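Local coordinates for PDZ domain protein (Parabacteroides distasonis, PDB 4L8N), which is of unknown function but carries PDZ and DUF4136 domains, binds magnesium, and may recognise peptides through its PDZ modules, at residues A[107-121]-A[408-421]. Residues are numbered along the deposited sequence; the frame is centred on the assembly and turned at random.
Sequences EDQLASAYAMYSLET and LPAFSYLYYFAPYI
Tyr415 has CG anti to its carbonyl carbon (chi1 -67°), and this lays the ring under Ser118 CB with its hydroxyl at Ala111 O. Ser118 has OG trans to the backbone N (chi1 -166°), which turns OG to Tyr420 OH in a hydrogen bond of 2.5 Å. Ser118 CB lies over one face of the Tyr415 ring, 3.8 Å from the centroid. Ser118 OG also bonds Thr121 OG1. At the far rim, Tyr415 OH donates to Ala111 O at 2.5 Å, tilted 31° from the carbonyl plane. A phenylalanine in place of Tyr415 would probably keep the packing on Ser118 CB but leave Ala111 O without this donor. The contact joins helix 107-113 and the turns after it to a loop that probably belongs to the C-terminal PDZ domain, since strand 429-435 pairs with strands 341-345 and 438-456. Leu110 CD2 sits over the centre of the Phe411 ring, 4.1 Å from the centroid. Phe411 CB in turn covers a face of Tyr114. Leu110 CB packs on Leu414 CD1 at 3.6 Å. Tyr117 CE2 lies 3.6 Å from Ser412 CA. Tyr413 OH donates to Glu107 OE2 at 2.6 Å, and OE2 accepts with its anti lone pair; Thr310 also bonds that oxygen, and Tyr314 bonds Tyr413 OH.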
loop_
_atom_site.group_PDB
_atom_site.type_symbol
_atom_site.label_atom_id
_atom_site.label_comp_id
_atom_site.label_asym_id
_atom_site.label_seq_id
_atom_site.Cartn_x
_atom_site.Cartn_y
_atom_site.Cartn_z
ATOM N N GLU A 107 25.387 -35.794 4.448
ATOM C CA GLU A 107 25.160 -35.626 3.019
ATOM C C GLU A 107 24.254 -34.409 2.767
ATOM O O GLU A 107 24.415 -33.755 1.746
ATOM C CB GLU A 107 24.576 -36.898 2.400
ATOM C CG GLU A 107 25.584 -38.041 2.330
ATOM C CD GLU A 107 24.998 -39.366 1.885
ATOM O OE1 GLU A 107 23.833 -39.671 2.234
ATOM O OE2 GLU A 107 25.712 -40.095 1.163
ATOM N N ASP A 108 23.377 -34.061 3.719
ATOM C CA ASP A 108 22.523 -32.871 3.625
ATOM C C ASP A 108 23.415 -31.604 3.650
ATOM O O ASP A 108 23.234 -30.690 2.836
ATOM C CB ASP A 108 21.492 -32.860 4.771
ATOM C CG ASP A 108 20.634 -31.615 4.828
ATOM O OD1 ASP A 108 19.623 -31.555 4.084
ATOM O OD2 ASP A 108 20.961 -30.702 5.632
ATOM N N GLN A 109 24.414 -31.586 4.552
ATOM C CA GLN A 109 25.340 -30.466 4.672
ATOM C C GLN A 109 26.176 -30.322 3.388
ATOM O O GLN A 109 26.241 -29.227 2.829
ATOM C CB GLN A 109 26.237 -30.632 5.912
ATOM C CG GLN A 109 25.488 -30.507 7.243
ATOM C CD GLN A 109 26.379 -30.877 8.404
ATOM O OE1 GLN A 109 26.675 -32.052 8.658
ATOM N NE2 GLN A 109 26.867 -29.876 9.110
ATOM N N LEU A 110 26.756 -31.440 2.897
ATOM C CA LEU A 110 27.582 -31.501 1.689
ATOM C C LEU A 110 26.799 -31.118 0.421
ATOM O O LEU A 110 27.365 -30.478 -0.469
ATOM C CB LEU A 110 28.202 -32.891 1.528
ATOM C CG LEU A 110 29.268 -33.286 2.556
ATOM C CD1 LEU A 110 29.399 -34.777 2.663
ATOM C CD2 LEU A 110 30.624 -32.644 2.253
ATOM N N ALA A 111 25.499 -31.462 0.355
ATOM C CA ALA A 111 24.645 -31.100 -0.779
ATOM C C ALA A 111 24.532 -29.582 -0.884
ATOM O O ALA A 111 24.516 -29.044 -1.988
ATOM C CB ALA A 111 23.273 -31.728 -0.632
ATOM N N SER A 112 24.509 -28.897 0.271
ATOM C CA SER A 112 24.462 -27.443 0.373
ATOM C C SER A 112 25.818 -26.824 0.062
ATOM O O SER A 112 25.859 -25.803 -0.628
ATOM C CB SER A 112 24.014 -27.026 1.761
ATOM O OG SER A 112 22.602 -26.971 1.813
ATOM N N ALA A 113 26.928 -27.455 0.528
ATOM C CA ALA A 113 28.291 -26.978 0.294
ATOM C C ALA A 113 28.709 -27.121 -1.183
ATOM O O ALA A 113 29.417 -26.253 -1.702
ATOM C CB ALA A 113 29.271 -27.717 1.195
ATOM N N TYR A 114 28.279 -28.197 -1.857
ATOM C CA TYR A 114 28.596 -28.414 -3.273
ATOM C C TYR A 114 27.381 -28.076 -4.197
ATOM O O TYR A 114 27.280 -28.612 -5.301
ATOM C CB TYR A 114 29.040 -29.870 -3.480
ATOM C CG TYR A 114 30.451 -30.200 -3.038
ATOM C CD1 TYR A 114 31.532 -29.993 -3.887
ATOM C CD2 TYR A 114 30.690 -30.837 -1.825
ATOM C CE1 TYR A 114 32.824 -30.357 -3.518
ATOM C CE2 TYR A 114 31.981 -31.183 -1.431
ATOM C CZ TYR A 114 33.047 -30.946 -2.283
ATOM O OH TYR A 114 34.322 -31.300 -1.916
ATOM N N ALA A 115 26.505 -27.143 -3.776
ATOM C CA ALA A 115 25.272 -26.760 -4.488
ATOM C C ALA A 115 25.496 -26.233 -5.918
ATOM O O ALA A 115 24.604 -26.343 -6.766
ATOM C CB ALA A 115 24.510 -25.719 -3.686
HETATM N N MSE A 116 26.672 -25.695 -6.208
HETATM C CA MSE A 116 26.869 -25.149 -7.521
HETATM C C MSE A 116 27.125 -26.219 -8.570
HETATM O O MSE A 116 27.078 -25.914 -9.759
HETATM C CB MSE A 116 27.883 -24.034 -7.507
HETATM C CG MSE A 116 27.210 -22.738 -7.061
HETATM SE SE MSE A 116 28.471 -21.351 -6.806
HETATM C CE MSE A 116 27.614 -20.458 -5.185
ATOM N N TYR A 117 27.193 -27.490 -8.161
ATOM C CA TYR A 117 27.180 -28.582 -9.117
ATOM C C TYR A 117 25.779 -28.624 -9.744
ATOM O O TYR A 117 25.620 -28.959 -10.924
ATOM C CB TYR A 117 27.443 -29.926 -8.414
ATOM C CG TYR A 117 28.862 -30.282 -8.023
ATOM C CD1 TYR A 117 29.937 -29.959 -8.847
ATOM C CD2 TYR A 117 29.113 -31.101 -6.926
ATOM C CE1 TYR A 117 31.237 -30.362 -8.536
ATOM C CE2 TYR A 117 30.403 -31.523 -6.615
ATOM C CZ TYR A 117 31.466 -31.135 -7.410
ATOM O OH TYR A 117 32.740 -31.520 -7.072
ATOM N N SER A 118 24.745 -28.291 -8.905
ATOM C CA SER A 118 23.350 -28.355 -9.302
ATOM C C SER A 118 22.469 -27.267 -8.682
ATOM O O SER A 118 21.622 -27.581 -7.837
ATOM C CB SER A 118 22.792 -29.724 -8.946
ATOM O OG SER A 118 21.561 -29.920 -9.613
ATOM N N LEU A 119 22.610 -25.995 -9.148
ATOM C CA LEU A 119 21.788 -24.870 -8.665
ATOM C C LEU A 119 20.322 -25.068 -9.022
ATOM O O LEU A 119 19.446 -24.573 -8.324
ATOM C CB LEU A 119 22.261 -23.519 -9.210
ATOM C CG LEU A 119 23.442 -22.859 -8.520
ATOM C CD1 LEU A 119 23.658 -21.460 -9.069
ATOM C CD2 LEU A 119 23.239 -22.758 -7.018
ATOM N N GLU A 120 20.083 -25.804 -10.108
ATOM C CA GLU A 120 18.800 -26.215 -10.656
ATOM C C GLU A 120 17.978 -26.955 -9.634
ATOM O O GLU A 120 16.751 -26.909 -9.694
ATOM C CB GLU A 120 19.032 -27.147 -11.859
ATOM C CG GLU A 120 19.519 -26.436 -13.102
ATOM C CD GLU A 120 21.014 -26.363 -13.323
ATOM O OE1 GLU A 120 21.789 -26.418 -12.340
ATOM O OE2 GLU A 120 21.408 -26.222 -14.501
ATOM N N THR A 121 18.651 -27.679 -8.719
ATOM C CA THR A 121 17.975 -28.488 -7.714
ATOM C C THR A 121 18.186 -27.965 -6.297
ATOM O O THR A 121 17.320 -28.206 -5.450
ATOM C CB THR A 121 18.445 -29.960 -7.804
ATOM O OG1 THR A 121 19.836 -30.067 -7.488
ATOM C CG2 THR A 121 18.167 -30.586 -9.154
ATOM N N LEU A 408 38.897 -32.690 -7.766
ATOM C CA LEU A 408 38.570 -33.632 -6.673
ATOM C C LEU A 408 37.026 -33.802 -6.572
ATOM O O LEU A 408 36.370 -33.240 -5.683
ATOM C CB LEU A 408 39.207 -33.206 -5.327
ATOM C CG LEU A 408 40.738 -32.944 -5.323
ATOM C CD1 LEU A 408 41.197 -32.484 -3.975
ATOM C CD2 LEU A 408 41.544 -34.163 -5.778
ATOM N N PRO A 409 36.443 -34.537 -7.555
ATOM C CA PRO A 409 34.981 -34.647 -7.632
ATOM C C PRO A 409 34.367 -35.824 -6.855
ATOM O O PRO A 409 33.289 -36.292 -7.228
ATOM C CB PRO A 409 34.751 -34.838 -9.142
ATOM C CG PRO A 409 36.141 -34.853 -9.800
ATOM C CD PRO A 409 37.063 -35.210 -8.712
ATOM N N ALA A 410 35.023 -36.294 -5.782
ATOM C CA ALA A 410 34.544 -37.418 -4.983
ATOM C C ALA A 410 33.111 -37.224 -4.476
ATOM O O ALA A 410 32.305 -38.160 -4.562
ATOM C CB ALA A 410 35.475 -37.646 -3.810
ATOM N N PHE A 411 32.771 -35.997 -4.014
ATOM C CA PHE A 411 31.449 -35.715 -3.484
ATOM C C PHE A 411 30.421 -35.418 -4.576
ATOM O O PHE A 411 29.234 -35.324 -4.263
ATOM C CB PHE A 411 31.510 -34.582 -2.461
ATOM C CG PHE A 411 32.252 -34.929 -1.184
ATOM C CD1 PHE A 411 31.688 -35.783 -0.237
ATOM C CD2 PHE A 411 33.497 -34.371 -0.911
ATOM C CE1 PHE A 411 32.371 -36.096 0.941
ATOM C CE2 PHE A 411 34.170 -34.668 0.286
ATOM C CZ PHE A 411 33.599 -35.528 1.199
ATOM N N SER A 412 30.826 -35.369 -5.846
ATOM C CA SER A 412 29.878 -35.114 -6.956
ATOM C C SER A 412 28.798 -36.229 -7.080
ATOM O O SER A 412 27.809 -36.026 -7.776
ATOM C CB SER A 412 30.608 -34.929 -8.292
ATOM O OG SER A 412 31.162 -36.154 -8.751
ATOM N N TYR A 413 28.982 -37.374 -6.393
ATOM C CA TYR A 413 28.048 -38.509 -6.343
ATOM C C TYR A 413 26.682 -38.037 -5.791
ATOM O O TYR A 413 25.642 -38.598 -6.137
ATOM C CB TYR A 413 28.633 -39.672 -5.491
ATOM C CG TYR A 413 28.454 -39.539 -3.986
ATOM C CD1 TYR A 413 27.308 -40.021 -3.353
ATOM C CD2 TYR A 413 29.437 -38.948 -3.193
ATOM C CE1 TYR A 413 27.126 -39.879 -1.975
ATOM C CE2 TYR A 413 29.267 -38.801 -1.815
ATOM C CZ TYR A 413 28.113 -39.277 -1.209
ATOM O OH TYR A 413 27.950 -39.165 0.147
ATOM N N LEU A 414 26.702 -36.997 -4.942
ATOM C CA LEU A 414 25.515 -36.379 -4.372
ATOM C C LEU A 414 24.583 -35.886 -5.460
ATOM O O LEU A 414 23.372 -35.804 -5.219
ATOM C CB LEU A 414 25.908 -35.210 -3.452
ATOM C CG LEU A 414 26.617 -35.609 -2.144
ATOM C CD1 LEU A 414 27.377 -34.443 -1.579
ATOM C CD2 LEU A 414 25.651 -36.208 -1.126
ATOM N N TYR A 415 25.136 -35.593 -6.675
ATOM C CA TYR A 415 24.342 -35.099 -7.800
ATOM C C TYR A 415 24.439 -36.027 -9.025
ATOM O O TYR A 415 24.212 -35.589 -10.144
ATOM C CB TYR A 415 24.748 -33.649 -8.139
ATOM C CG TYR A 415 24.376 -32.662 -7.051
ATOM C CD1 TYR A 415 23.042 -32.397 -6.747
ATOM C CD2 TYR A 415 25.357 -32.065 -6.254
ATOM C CE1 TYR A 415 22.693 -31.507 -5.728
ATOM C CE2 TYR A 415 25.018 -31.185 -5.223
ATOM C CZ TYR A 415 23.684 -30.890 -4.983
ATOM O OH TYR A 415 23.318 -29.997 -4.007
ATOM N N TYR A 416 24.663 -37.332 -8.800
ATOM C CA TYR A 416 24.798 -38.317 -9.875
ATOM C C TYR A 416 23.505 -38.613 -10.641
ATOM O O TYR A 416 23.566 -39.292 -11.672
ATOM C CB TYR A 416 25.405 -39.613 -9.356
ATOM C CG TYR A 416 26.838 -39.735 -9.788
ATOM C CD1 TYR A 416 27.689 -38.627 -9.772
ATOM C CD2 TYR A 416 27.329 -40.928 -10.308
ATOM C CE1 TYR A 416 29.000 -38.712 -10.232
ATOM C CE2 TYR A 416 28.631 -41.015 -10.812
ATOM C CZ TYR A 416 29.475 -39.915 -10.734
ATOM O OH TYR A 416 30.773 -40.007 -11.164
ATOM N N PHE A 417 22.371 -38.077 -10.185
ATOM C CA PHE A 417 21.086 -38.249 -10.840
ATOM C C PHE A 417 20.932 -37.202 -11.993
ATOM O O PHE A 417 19.997 -37.301 -12.801
ATOM C CB PHE A 417 19.939 -38.126 -9.794
ATOM C CG PHE A 417 19.909 -36.791 -9.074
ATOM C CD1 PHE A 417 19.319 -35.675 -9.664
ATOM C CD2 PHE A 417 20.522 -36.637 -7.835
ATOM C CE1 PHE A 417 19.373 -34.426 -9.041
ATOM C CE2 PHE A 417 20.551 -35.390 -7.201
ATOM C CZ PHE A 417 19.979 -34.297 -7.804
ATOM N N ALA A 418 21.829 -36.195 -12.042
ATOM C CA ALA A 418 21.795 -35.102 -13.020
ATOM C C ALA A 418 22.693 -35.413 -14.224
ATOM O O ALA A 418 23.832 -35.835 -14.019
ATOM C CB ALA A 418 22.221 -33.802 -12.351
ATOM N N PRO A 419 22.229 -35.189 -15.486
ATOM C CA PRO A 419 23.058 -35.541 -16.657
ATOM C C PRO A 419 24.228 -34.563 -16.910
ATOM O O PRO A 419 25.154 -34.904 -17.662
ATOM C CB PRO A 419 22.042 -35.529 -17.796
ATOM C CG PRO A 419 21.065 -34.502 -17.395
ATOM C CD PRO A 419 20.899 -34.714 -15.919
ATOM N N TYR A 420 24.181 -33.348 -16.291
ATOM C CA TYR A 420 25.280 -32.379 -16.342
ATOM C C TYR A 420 26.429 -32.779 -15.338
ATOM O O TYR A 420 27.428 -32.083 -15.248
ATOM C CB TYR A 420 24.792 -30.942 -16.108
ATOM C CG TYR A 420 23.764 -30.769 -15.012
ATOM C CD1 TYR A 420 24.150 -30.642 -13.681
ATOM C CD2 TYR A 420 22.414 -30.652 -15.313
ATOM C CE1 TYR A 420 23.217 -30.420 -12.676
ATOM C CE2 TYR A 420 21.468 -30.449 -14.315
ATOM C CZ TYR A 420 21.872 -30.328 -12.994
ATOM O OH TYR A 420 20.934 -30.148 -11.993
ATOM N N ILE A 421 26.277 -33.897 -14.601
ATOM C CA ILE A 421 27.294 -34.432 -13.690
ATOM C C ILE A 421 27.604 -35.881 -14.121
ATOM O O ILE A 421 28.763 -36.205 -14.348
ATOM C CB ILE A 421 26.924 -34.341 -12.158
ATOM C CG1 ILE A 421 26.587 -32.912 -11.697
ATOM C CG2 ILE A 421 27.997 -34.971 -11.278
ATOM C CD1 ILE A 421 27.711 -31.851 -11.749
HETATM O O HOH W 1 36.065 -30.858 -4.279
HETATM O O HOH W 2 33.983 -33.493 -4.475
#